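Local coordinates for membrane protein (Acinetobacter baumannii AB307-0294, PDB 5DL5) that forms a beta-barrel channel of the OprD porin family and probably admits small solutes, including antibiotics, across the outer membrane, at residues 363-366 with 367-370. Sequence-based numbering, arbitrary orientation.
Sequences IKVR and NVTD
Val365 lies alongside Val368, its CG1 4.1 Å from CB of the latter, and both side chains point the same way from a tight reversal of the chain. The turn illustrates how a hairpin can close on a classic beta bulge, with Val368 and Thr369 together facing Val365. One carbonyl does double duty: Val365 O accepts from Val368 N at 2.9 Å, a donor tilted 32° from the carbonyl plane, and from Thr369 N, which lies in that plane at 3.1 Å. Val365 N returns a nearly straight bond to Thr369 O (2.9 Å), completing an antiparallel hydrogen-bonded pair. Asn367 takes a positive phi (62°) at the corner, in the left-handed region. One residue farther from the turn, Lys364 runs beside Asp370: with CG set beside its own backbone N (chi1 -73°) and the chain extended beyond, its methylenes pass OD1 of Asp370, CG at 3.4 Å. Lys364 NZ remains 4.6 Å from that oxygen, too far for direct ion pairing, though the opposite charges probably attract. Thr369 OG1 is hydrogen-bonded to Asp371 N, just beyond the turn. The whole reversal thus joins strand 351-365 to its antiparallel neighbour 371-384 at one end of the porin barrel wall, where the backbones of Ile363 and Ala372 are hydrogen-bonded.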
ATOM      1  N   ILE A 363     -14.403  13.712 -12.965  1.00 31.95           N
ATOM      2  CA  ILE A 363     -13.849  12.446 -13.445  1.00 32.27           C
ATOM      3  C   ILE A 363     -14.323  12.263 -14.878  1.00 35.23           C
ATOM      4  O   ILE A 363     -15.563  12.372 -15.194  1.00 35.75           O
ATOM      5  CB  ILE A 363     -14.366  11.259 -12.666  1.00 33.18           C
ATOM      6  CG1 ILE A 363     -14.020  11.363 -11.216  1.00 31.96           C
ATOM      7  CG2 ILE A 363     -13.819   9.959 -13.332  1.00 34.40           C
ATOM      8  CD1 ILE A 363     -14.915  10.472 -10.359  1.00 37.05           C
ATOM      9  N   LYS A 364     -13.321  12.073 -15.755  1.00 36.50           N
ATOM     10  CA  LYS A 364     -13.553  11.775 -17.163  1.00 39.98           C
ATOM     11  C   LYS A 364     -13.702  10.293 -17.398  1.00 39.61           C
ATOM     12  O   LYS A 364     -12.823   9.565 -17.067  1.00 37.05           O
ATOM     13  CB  LYS A 364     -12.400  12.207 -18.078  1.00 45.14           C
ATOM     14  CG  LYS A 364     -12.252  13.687 -18.305  1.00 50.64           C
ATOM     15  CD  LYS A 364     -11.368  13.936 -19.517  1.00 57.34           C
ATOM     16  CE  LYS A 364     -10.888  15.392 -19.498  1.00 62.14           C
ATOM     17  NZ  LYS A 364     -10.068  15.744 -20.730  1.00 65.50           N
ATOM     18  N   VAL A 365     -14.780   9.884 -18.026  1.00 41.60           N
ATOM     19  CA  VAL A 365     -14.997   8.481 -18.353  1.00 41.65           C
ATOM     20  C   VAL A 365     -15.188   8.520 -19.846  1.00 45.40           C
ATOM     21  O   VAL A 365     -16.045   9.279 -20.406  1.00 41.42           O
ATOM     22  CB  VAL A 365     -16.294   7.950 -17.740  1.00 42.11           C
ATOM     23  CG1 VAL A 365     -16.496   6.510 -18.166  1.00 44.00           C
ATOM     24  CG2 VAL A 365     -16.301   8.075 -16.200  1.00 38.19           C
ATOM     25  N   ARG A 366     -14.307   7.766 -20.512  1.00 43.52           N
ATOM     26  CA  ARG A 366     -13.995   7.930 -21.888  1.00 45.12           C
ATOM     27  C   ARG A 366     -15.238   7.722 -22.703  1.00 45.61           C
ATOM     28  O   ARG A 366     -15.888   6.721 -22.499  1.00 45.88           O
ATOM     29  CB  ARG A 366     -12.932   6.810 -22.275  1.00 45.07           C
ATOM     30  CG  ARG A 366     -12.597   6.878 -23.794  1.00 49.37           C
ATOM     31  CD  ARG A 366     -11.430   5.930 -24.105  1.00 51.88           C
ATOM     32  NE  ARG A 366     -11.954   4.566 -24.030  1.00 56.17           N
ATOM     33  CZ  ARG A 366     -12.548   3.942 -25.058  1.00 57.81           C
ATOM     34  NH1 ARG A 366     -12.602   4.495 -26.260  1.00 60.47           N
ATOM     35  NH2 ARG A 366     -13.025   2.711 -24.894  1.00 59.86           N
ATOM     36  N   ASN A 367     -15.560   8.621 -23.620  1.00 50.29           N
ATOM     37  CA  ASN A 367     -16.786   8.557 -24.459  1.00 55.97           C
ATOM     38  C   ASN A 367     -18.149   8.614 -23.719  1.00 58.17           C
ATOM     39  O   ASN A 367     -19.179   8.273 -24.344  1.00 55.15           O
ATOM     40  CB  ASN A 367     -16.823   7.300 -25.371  1.00 62.62           C
ATOM     41  CG  ASN A 367     -15.819   7.346 -26.492  1.00 66.66           C
ATOM     42  OD1 ASN A 367     -15.403   8.432 -26.928  1.00 68.55           O
ATOM     43  ND2 ASN A 367     -15.407   6.156 -26.962  1.00 65.56           N
ATOM     44  N   VAL A 368     -18.154   8.941 -22.406  1.00 54.69           N
ATOM     45  CA  VAL A 368     -19.399   9.050 -21.656  1.00 53.90           C
ATOM     46  C   VAL A 368     -19.563  10.463 -21.096  1.00 51.02           C
ATOM     47  O   VAL A 368     -20.547  11.023 -21.367  1.00 51.09           O
ATOM     48  CB  VAL A 368     -19.549   7.958 -20.566  1.00 53.80           C
ATOM     49  CG1 VAL A 368     -20.860   8.137 -19.786  1.00 53.95           C
ATOM     50  CG2 VAL A 368     -19.503   6.556 -21.216  1.00 54.70           C
ATOM     51  N   THR A 369     -18.589  11.016 -20.368  1.00 47.62           N
ATOM     52  CA  THR A 369     -18.766  12.292 -19.674  1.00 46.88           C
ATOM     53  C   THR A 369     -17.435  12.789 -19.192  1.00 44.24           C
ATOM     54  O   THR A 369     -16.494  12.015 -18.929  1.00 41.32           O
ATOM     55  CB  THR A 369     -19.626  12.130 -18.382  1.00 46.93           C
ATOM     56  OG1 THR A 369     -19.807  13.379 -17.751  1.00 47.41           O
ATOM     57  CG2 THR A 369     -18.930  11.254 -17.328  1.00 45.01           C
ATOM     58  N   ASP A 370     -17.424  14.064 -18.878  1.00 42.15           N
ATOM     59  CA  ASP A 370     -16.287  14.760 -18.320  1.00 43.89           C
ATOM     60  C   ASP A 370     -16.612  15.071 -16.843  1.00 41.57           C
ATOM     61  O   ASP A 370     -15.767  15.640 -16.117  1.00 40.79           O
ATOM     62  CB  ASP A 370     -16.013  16.067 -19.138  1.00 47.72           C
ATOM     63  CG  ASP A 370     -15.331  15.803 -20.474  1.00 54.72           C
ATOM     64  OD1 ASP A 370     -14.554  14.870 -20.560  1.00 57.66           O
ATOM     65  OD2 ASP A 370     -15.582  16.530 -21.464  1.00 67.79           O
TER